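Local coordinates for triacylglycerol lipase (PDB 5AH1), which hydrolyses ester bonds, including those of synthetic polyesters, and as a zinc-binding alpha/beta-hydrolase is classed as a triacylglycerol lipase, at residues I80-G85 and H177-S182; Y327-T332 and N416-I421. All coordinates share one frame; numbering follows the deposited sequence. Where two conformers were deposited one is given.

Overall arrangement
Both contacts join neighbouring parallel strands of the same seven-stranded sheet, and both are buried; their centres lie 14 Å apart, with strand 221-227 between the two pairs. Contact 1 is the more central, about 7 Å from the centre of the chain, and pairs 80-85 with 177-182 through regular backbone bonds and branched aliphatic side chains. Contact 2, about 14 Å from that centre, pairs 327-332 with 416-421; it relies more on aromatic rings, a methionine and a bridging water, and reaches an exposed arginine. Contact 1 ends at the probable nucleophile turn, whereas contact 2 runs on past the paired strands to a water-bridged stretch.

Contact 1: residues I80-G85 and H177-S182; sequences IVLVHG and HLIGHS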
ATOM      1  N   ILE A  80       2.697  15.784   3.755  1.00  9.35           N
ATOM      2  CA  ILE A  80       2.284  14.459   3.301  1.00  9.49           C
ATOM      3  C   ILE A  80       3.467  13.503   3.425  1.00  8.71           C
ATOM      4  O   ILE A  80       4.602  13.869   3.125  1.00  9.60           O
ATOM      5  CB  ILE A  80       1.806  14.533   1.815  1.00 10.30           C
ATOM      6  CG1 ILE A  80       0.468  15.277   1.737  1.00 12.02           C
ATOM      7  CG2 ILE A  80       1.713  13.158   1.179  1.00 10.58           C
ATOM      8  CD1 ILE A  80       0.110  15.769   0.348  1.00 12.38           C
ATOM      9  N   VAL A  81       3.197  12.284   3.881  1.00  8.62           N
ATOM     10  CA  VAL A  81       4.152  11.193   3.827  1.00  8.54           C
ATOM     11  C   VAL A  81       3.520  10.078   2.990  1.00  7.87           C
ATOM     12  O   VAL A  81       2.451   9.559   3.318  1.00  8.72           O
ATOM     13  CB  VAL A  81       4.546  10.688   5.246  1.00  9.04           C
ATOM     14  CG1 VAL A  81       5.438   9.458   5.167  1.00  9.92           C
ATOM     15  CG2 VAL A  81       5.241  11.797   6.031  1.00  9.30           C
ATOM     16  N   LEU A  82       4.227   9.700   1.929  1.00  8.20           N
ATOM     17  CA  LEU A  82       3.794   8.683   0.971  1.00  8.03           C
ATOM     18  C   LEU A  82       4.336   7.313   1.369  1.00  8.04           C
ATOM     19  O   LEU A  82       5.515   7.191   1.700  1.00  8.70           O
ATOM     20  CB  LEU A  82       4.338   9.047  -0.414  1.00  8.82           C
ATOM     21  CG  LEU A  82       3.911  10.399  -0.989  1.00  8.83           C
ATOM     22  CD1 LEU A  82       4.704  10.707  -2.242  1.00  9.15           C
ATOM     23  CD2 LEU A  82       2.436  10.425  -1.308  1.00  9.50           C
ATOM     24  N   VAL A  83       3.480   6.294   1.311  1.00  7.12           N
ATOM     25  CA  VAL A  83       3.831   4.946   1.747  1.00  7.14           C
ATOM     26  C   VAL A  83       3.395   3.903   0.703  1.00  7.34           C
ATOM     27  O   VAL A  83       2.213   3.689   0.458  1.00  7.35           O
ATOM     28  CB  VAL A  83       3.203   4.626   3.109  1.00  7.33           C
ATOM     29  CG1 VAL A  83       3.685   3.244   3.594  1.00  7.94           C
ATOM     30  CG2 VAL A  83       3.521   5.714   4.143  1.00  7.98           C
ATOM     31  N   HIS A  84       4.398   3.296   0.073  1.00  7.38           N
ATOM     32  CA  HIS A  84       4.200   2.305  -0.974  1.00  7.18           C
ATOM     33  C   HIS A  84       3.599   0.999  -0.455  1.00  7.08           C
ATOM     34  O   HIS A  84       3.547   0.742   0.756  1.00  7.76           O
ATOM     35  CB  HIS A  84       5.558   1.996  -1.619  1.00  8.39           C
ATOM     36  CG  HIS A  84       6.534   1.362  -0.681  1.00  7.62           C
ATOM     37  ND1 HIS A  84       6.506   0.019  -0.385  1.00  7.64           N
ATOM     38  CD2 HIS A  84       7.550   1.881   0.052  1.00  8.03           C
ATOM     39  CE1 HIS A  84       7.470  -0.264   0.476  1.00  8.58           C
ATOM     40  NE2 HIS A  84       8.116   0.850   0.762  1.00  9.03           N
ATOM     41  N   GLY A  85       3.151   0.188  -1.404  1.00  7.98           N
ATOM     42  CA  GLY A  85       2.581  -1.115  -1.108  1.00  8.10           C
ATOM     43  C   GLY A  85       3.521  -2.297  -1.201  1.00  7.60           C
ATOM     44  O   GLY A  85       4.709  -2.222  -0.895  1.00  8.36           O
ATOM     45  N   HIS A 177      -0.172  14.043   7.105  1.00  8.32           N
ATOM     46  CA  HIS A 177      -1.153  13.329   6.306  1.00  8.52           C
ATOM     47  C   HIS A 177      -0.447  12.095   5.758  1.00  8.82           C
ATOM     48  O   HIS A 177       0.570  12.234   5.083  1.00 10.15           O
ATOM     49  CB  HIS A 177      -1.617  14.143   5.113  1.00  9.19           C
ATOM     50  CG  HIS A 177      -2.277  15.432   5.467  1.00  8.79           C
ATOM     51  ND1 HIS A 177      -3.541  15.492   6.012  1.00  9.21           N
ATOM     52  CD2 HIS A 177      -1.848  16.711   5.350  1.00  9.40           C
ATOM     53  CE1 HIS A 177      -3.866  16.760   6.198  1.00  9.22           C
ATOM     54  NE2 HIS A 177      -2.857  17.519   5.811  1.00  9.64           N
ATOM     55  N   LEU A 178      -0.976  10.901   6.025  1.00  7.83           N
ATOM     56  CA  LEU A 178      -0.410   9.686   5.458  1.00  7.24           C
ATOM     57  C   LEU A 178      -1.202   9.279   4.233  1.00  6.89           C
ATOM     58  O   LEU A 178      -2.436   9.241   4.269  1.00  7.89           O
ATOM     59  CB  LEU A 178      -0.445   8.542   6.472  1.00  8.15           C
ATOM     60  CG  LEU A 178       0.630   8.623   7.555  1.00  9.25           C
ATOM     61  CD1 LEU A 178       0.289   7.685   8.709  1.00  9.84           C
ATOM     62  CD2 LEU A 178       1.996   8.290   6.987  1.00  9.38           C
ATOM     63  N   ILE A 179      -0.493   8.969   3.155  1.00  7.39           N
ATOM     64  CA  ILE A 179      -1.105   8.450   1.939  1.00  7.67           C
ATOM     65  C   ILE A 179      -0.442   7.133   1.593  1.00  7.81           C
ATOM     66  O   ILE A 179       0.775   7.089   1.411  1.00  8.33           O
ATOM     67  CB  ILE A 179      -0.975   9.445   0.748  1.00  8.66           C
ATOM     68  CG1 ILE A 179      -1.606  10.799   1.088  1.00  9.25           C
ATOM     69  CG2 ILE A 179      -1.600   8.858  -0.504  1.00  9.54           C
ATOM     70  CD1 ILE A 179      -1.542  11.859  -0.014  1.00 10.23           C
ATOM     71  N   GLY A 180      -1.250   6.085   1.489  1.00  7.61           N
ATOM     72  CA  GLY A 180      -0.733   4.752   1.263  1.00  7.88           C
ATOM     73  C   GLY A 180      -1.406   4.068   0.099  1.00  7.60           C
ATOM     74  O   GLY A 180      -2.624   3.981   0.045  1.00  9.12           O
ATOM     75  N   HIS A 181      -0.599   3.554  -0.825  1.00  7.25           N
ATOM     76  CA  HIS A 181      -1.106   2.842  -1.997  1.00  6.76           C
ATOM     77  C   HIS A 181      -1.015   1.350  -1.747  1.00  6.97           C
ATOM     78  O   HIS A 181      -0.041   0.868  -1.159  1.00  7.10           O
ATOM     79  CB  HIS A 181      -0.307   3.226  -3.238  1.00  7.69           C
ATOM     80  CG  HIS A 181      -0.692   2.466  -4.467  1.00  7.73           C
ATOM     81  ND1 HIS A 181       0.101   1.472  -5.010  1.00  8.05           N
ATOM     82  CD2 HIS A 181      -1.814   2.507  -5.223  1.00  8.60           C
ATOM     83  CE1 HIS A 181      -0.491   0.985  -6.086  1.00  8.14           C
ATOM     84  NE2 HIS A 181      -1.659   1.590  -6.230  1.00  8.64           N
ATOM     85  N   SER A 182      -1.990   0.593  -2.232  0.50  7.19           N
ATOM     86  CA  SER A 182      -1.897  -0.860  -2.140  0.50  7.69           C
ATOM     87  C   SER A 182      -1.803  -1.196  -0.651  0.50  7.23           C
ATOM     88  O   SER A 182      -2.490  -0.599   0.175  0.50  7.10           O
ATOM     89  CB  SER A 182      -0.688  -1.364  -2.976  0.50  8.82           C
ATOM     90  OG  SER A 182      -0.239  -2.656  -2.589  0.50  9.84           O
TER
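Ile80 and Ile179 lean across each other on one face of the sheet, CG2 of Ile80 standing 3.7 Å from CD1 of Ile179. CG1 of Ile179 lies beside its backbone N (chi1 -58°), and the extended chain beyond carries CD1 back to Ile80. On the same face Leu82 runs alongside Ile179, with its CD2 4.1 Å from Ile179 CB. The other face holds Val81 and Leu178 side by side, the Leu178 CD2 methyl 3.9 Å from Val81 CB; CG2 of Val83 approaches that same methyl more obliquely, and helix 183-197 packs over Val83 and Leu178 through Ile188.

Between these two layers of side chains the strands run parallel. The N-H groups of Val81 and Val83 bond to the carbonyls of His177 and Ile179, while Val81 O and Val83 O accept from Ile179 N and His181 N. Beta-branched valine and isoleucine suit such extended backbone. His84 ND1 donates to Gly85 O at 2.9 Å, the oxygen near the ring plane; this bond, with that between NE2 and Val122 N, fixes the rotation of the ring. Gly85 N lies 3.3 Å from His181 O, at too poor an angle for a hydrogen bond, and glycine suits this close passage.

Gly180, Ser182 and Gly184 fit the GxSxG nucleophile elbow of alpha/beta-hydrolases, and Ser182 has the positive phi (60°) of that strained turn. A regularly bonded strand pair, largely apolar but with histidines near both ends of its second strand (His177 bonded to Ser223, His181 to Tyr99), thus leads into a turn that probably presents the nucleophile.

Contact 2: residues Y327-T332 and N416-I421; sequences YYFSWT and NAMPRI
Trp331 turns one face of its indole to Met418, whose CB sits 3.4 Å from the centroid of the six-membered ring and almost on its normal, a CH-pi contact. Ile421 CD1 approaches the same indole obliquely, 3.8 Å from Trp331 CE3. The rings of Trp439 and Tyr443, from helix 437-448, meet the indole edge-to-face. At Phe329 the sulfur of Met418 lies at the ring edge, 3.9 Å from CD1: bends at chi2 (-61°) and chi3 (-70°) fold the methionine back, giving one flexible side chain Met-aromatic contacts with both rings. Asn416 runs alongside Phe329, its amide turned 30° from the ring plane. Over one face of the Arg420 guanidinium rests the Thr332 CG2 methyl, 3.6 Å from NE, while NH1 bonds to Gln334.

Asn416 also clasps Tyr328 O with two donors, its backbone N and side-chain ND2 (2.9 Å), which arrive from opposite faces of the carbonyl plane; ND2 has a further acceptor in Lys411 O. Ser330 N then bonds to Asn416 O, and Met418 N to Ser330 O. Beyond them the two segments shift register at Pro419. Here a water accepts from Thr332 N and donates to Met418 O (2.8 Å), before Ile421 N reaches Thr332 O directly at 2.7 Å.

Aromatic and sulfur groups therefore pack the face of the sheet that carries Phe329 and Trp331 against helix 437-448, while the water gives buried Thr332 N and Met418 O their partners where Pro419 offers no N-H and the direct bonds between the segments are interrupted.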
ATOM      1  N   TYR A 327      -9.094  11.852  10.037  1.00  8.65           N
ATOM      2  CA  TYR A 327      -9.888  11.745   8.815  1.00  8.43           C
ATOM      3  C   TYR A 327      -9.410  10.558   7.990  1.00  8.54           C
ATOM      4  O   TYR A 327      -8.218  10.407   7.786  1.00  9.68           O
ATOM      5  CB  TYR A 327      -9.753  13.024   7.974  1.00  9.66           C
ATOM      6  CG  TYR A 327     -10.344  14.262   8.587  1.00 10.75           C
ATOM      7  CD1 TYR A 327     -11.681  14.556   8.436  1.00 11.68           C
ATOM      8  CD2 TYR A 327      -9.548  15.151   9.301  1.00 11.05           C
ATOM      9  CE1 TYR A 327     -12.214  15.719   8.982  1.00 13.21           C
ATOM     10  CE2 TYR A 327     -10.066  16.285   9.860  1.00 13.15           C
ATOM     11  CZ  TYR A 327     -11.393  16.562   9.703  1.00 13.70           C
ATOM     12  OH  TYR A 327     -11.906  17.710  10.258  1.00 16.03           O
ATOM     13  N   TYR A 328     -10.336   9.763   7.476  1.00  8.29           N
ATOM     14  CA  TYR A 328      -9.995   8.622   6.630  1.00  7.35           C
ATOM     15  C   TYR A 328     -10.644   8.787   5.266  1.00  7.87           C
ATOM     16  O   TYR A 328     -11.835   9.078   5.156  1.00  9.03           O
ATOM     17  CB  TYR A 328     -10.427   7.285   7.273  1.00  8.01           C
ATOM     18  CG  TYR A 328      -9.655   6.951   8.525  1.00  7.94           C
ATOM     19  CD1 TYR A 328     -10.021   7.459   9.753  1.00  8.13           C
ATOM     20  CD2 TYR A 328      -8.578   6.075   8.486  1.00  7.64           C
ATOM     21  CE1 TYR A 328      -9.300   7.178  10.900  1.00  7.54           C
ATOM     22  CE2 TYR A 328      -7.863   5.786   9.621  1.00  8.01           C
ATOM     23  CZ  TYR A 328      -8.240   6.305  10.833  1.00  7.35           C
ATOM     24  OH  TYR A 328      -7.552   6.060  11.995  1.00  8.82           O
ATOM     25  N   PHE A 329      -9.830   8.627   4.232  1.00  7.28           N
ATOM     26  CA  PHE A 329     -10.275   8.676   2.845  1.00  7.62           C
ATOM     27  C   PHE A 329      -9.882   7.405   2.161  1.00  7.67           C
ATOM     28  O   PHE A 329      -8.767   6.949   2.325  1.00  8.24           O
ATOM     29  CB  PHE A 329      -9.628   9.869   2.121  1.00  8.63           C
ATOM     30  CG  PHE A 329      -9.985  11.183   2.735  1.00  8.60           C
ATOM     31  CD1 PHE A 329     -11.168  11.836   2.383  1.00  9.82           C
ATOM     32  CD2 PHE A 329      -9.169  11.752   3.697  1.00 10.01           C
ATOM     33  CE1 PHE A 329     -11.514  13.033   2.963  1.00 10.41           C
ATOM     34  CE2 PHE A 329      -9.516  12.938   4.285  1.00 11.42           C
ATOM     35  CZ  PHE A 329     -10.690  13.581   3.930  1.00 11.09           C
ATOM     36  N   SER A 330     -10.765   6.892   1.327  1.00  7.90           N
ATOM     37  CA  SER A 330     -10.441   5.726   0.508  1.00  7.99           C
ATOM     38  C   SER A 330     -10.748   5.984  -0.954  1.00  8.38           C
ATOM     39  O   SER A 330     -11.789   6.560  -1.303  1.00 10.02           O
ATOM     40  CB  SER A 330     -11.219   4.503   0.971  1.00  8.88           C
ATOM     41  OG  SER A 330     -12.601   4.795   0.945  1.00 10.40           O
ATOM     42  N   TRP A 331      -9.815   5.550  -1.796  1.00  7.50           N
ATOM     43  CA  TRP A 331      -9.903   5.622  -3.243  1.00  7.80           C
ATOM     44  C   TRP A 331      -9.833   4.218  -3.823  1.00  7.61           C
ATOM     45  O   TRP A 331      -8.950   3.426  -3.458  1.00  7.43           O
ATOM     46  CB  TRP A 331      -8.758   6.472  -3.780  1.00  8.45           C
ATOM     47  CG  TRP A 331      -8.812   7.881  -3.297  1.00  7.97           C
ATOM     48  CD1 TRP A 331      -8.245   8.384  -2.169  1.00  8.38           C
ATOM     49  CD2 TRP A 331      -9.507   8.969  -3.922  1.00  8.72           C
ATOM     50  NE1 TRP A 331      -8.536   9.723  -2.055  1.00  8.65           N
ATOM     51  CE2 TRP A 331      -9.303  10.111  -3.122  1.00  9.07           C
ATOM     52  CE3 TRP A 331     -10.283   9.085  -5.082  1.00  9.84           C
ATOM     53  CZ2 TRP A 331      -9.838  11.361  -3.451  1.00  9.60           C
ATOM     54  CZ3 TRP A 331     -10.814  10.308  -5.403  1.00  9.76           C
ATOM     55  CH2 TRP A 331     -10.583  11.441  -4.599  1.00  9.80           C
ATOM     56  N   THR A 332     -10.785   3.930  -4.710  1.00  7.31           N
ATOM     57  CA  THR A 332     -10.958   2.632  -5.353  1.00  7.93           C
ATOM     58  C   THR A 332     -10.623   2.762  -6.839  1.00  8.17           C
ATOM     59  O   THR A 332     -11.149   3.658  -7.517  1.00  8.74           O
ATOM     60  CB  THR A 332     -12.426   2.154  -5.213  1.00  8.66           C
ATOM     61  OG1 THR A 332     -12.742   1.982  -3.823  1.00  8.63           O
ATOM     62  CG2 THR A 332     -12.648   0.841  -5.959  1.00  8.19           C
ATOM     63  N   ASN A 416     -14.385   8.207   4.377  1.00  8.02           N
ATOM     64  CA  ASN A 416     -14.994   9.027   3.337  1.00  8.99           C
ATOM     65  C   ASN A 416     -14.583   8.309   2.048  1.00  8.52           C
ATOM     66  O   ASN A 416     -13.449   8.441   1.582  1.00  8.94           O
ATOM     67  CB  ASN A 416     -14.460  10.456   3.368  1.00  9.84           C
ATOM     68  CG  ASN A 416     -14.804  11.185   4.649  1.00 10.51           C
ATOM     69  OD1 ASN A 416     -15.737  11.987   4.680  1.00 11.58           O
ATOM     70  ND2 ASN A 416     -14.037  10.963   5.695  1.00 12.18           N
ATOM     71  N   ALA A 417     -15.497   7.496   1.518  1.00  8.44           N
ATOM     72  CA  ALA A 417     -15.236   6.685   0.329  1.00  9.42           C
ATOM     73  C   ALA A 417     -15.440   7.551  -0.913  1.00  8.72           C
ATOM     74  O   ALA A 417     -16.554   7.962  -1.233  1.00  9.49           O
ATOM     75  CB  ALA A 417     -16.126   5.441   0.310  1.00 10.22           C
ATOM     76  N   MET A 418     -14.332   7.861  -1.581  1.00  8.90           N
ATOM     77  CA  MET A 418     -14.320   8.897  -2.605  1.00 10.00           C
ATOM     78  C   MET A 418     -14.759   8.336  -3.967  1.00 10.26           C
ATOM     79  O   MET A 418     -14.839   7.120  -4.153  1.00 10.50           O
ATOM     80  CB  MET A 418     -12.926   9.550  -2.645  1.00  9.77           C
ATOM     81  CG  MET A 418     -12.498  10.091  -1.287  1.00 10.77           C
ATOM     82  SD  MET A 418     -13.604  11.383  -0.648  1.00 11.18           S
ATOM     83  CE  MET A 418     -13.238  12.742  -1.757  1.00 12.87           C
ATOM     84  N   PRO A 419     -15.063   9.225  -4.926  1.00 10.12           N
ATOM     85  CA  PRO A 419     -15.591   8.765  -6.213  1.00 10.82           C
ATOM     86  C   PRO A 419     -14.656   7.771  -6.913  1.00 10.28           C
ATOM     87  O   PRO A 419     -13.459   8.019  -7.013  1.00 10.44           O
ATOM     88  CB  PRO A 419     -15.766  10.077  -7.004  1.00 12.47           C
ATOM     89  CG  PRO A 419     -16.040  11.085  -5.961  1.00 13.02           C
ATOM     90  CD  PRO A 419     -15.136  10.694  -4.817  1.00 11.05           C
ATOM     91  N   ARG A 420     -15.205   6.663  -7.392  1.00 10.08           N
ATOM     92  CA  ARG A 420     -14.391   5.580  -7.931  1.00  9.91           C
ATOM     93  C   ARG A 420     -13.526   6.048  -9.095  1.00  9.70           C
ATOM     94  O   ARG A 420     -13.992   6.784  -9.963  1.00 11.71           O
ATOM     95  CB  ARG A 420     -15.278   4.413  -8.379  1.00 10.70           C
ATOM     96  CG  ARG A 420     -14.477   3.204  -8.858  1.00 11.71           C
ATOM     97  CD  ARG A 420     -15.303   1.925  -8.976  1.00 11.79           C
ATOM     98  NE  ARG A 420     -15.755   1.459  -7.678  1.00 11.04           N
ATOM     99  CZ  ARG A 420     -16.211   0.239  -7.437  1.00 11.80           C
ATOM    100  NH1 ARG A 420     -16.248  -0.657  -8.406  1.00 11.72           N
ATOM    101  NH2 ARG A 420     -16.605  -0.091  -6.223  1.00 11.85           N
ATOM    102  N   ILE A 421     -12.279   5.578  -9.119  1.00  8.85           N
ATOM    103  CA  ILE A 421     -11.349   5.920 -10.182  1.00  9.64           C
ATOM    104  C   ILE A 421     -11.434   4.809 -11.214  1.00  9.48           C
ATOM    105  O   ILE A 421     -10.694   3.818 -11.159  1.00 10.30           O
ATOM    106  CB  ILE A 421      -9.906   6.117  -9.652  1.00  9.34           C
ATOM    107  CG1 ILE A 421      -9.878   7.056  -8.434  1.00  9.88           C
ATOM    108  CG2 ILE A 421      -9.019   6.644 -10.768  1.00  9.91           C
ATOM    109  CD1 ILE A 421      -8.468   7.213  -7.818  1.00 10.17           C
TER
HETATM  110  O   HOH W   1     -12.451   6.159  -5.202  1.00  9.47           O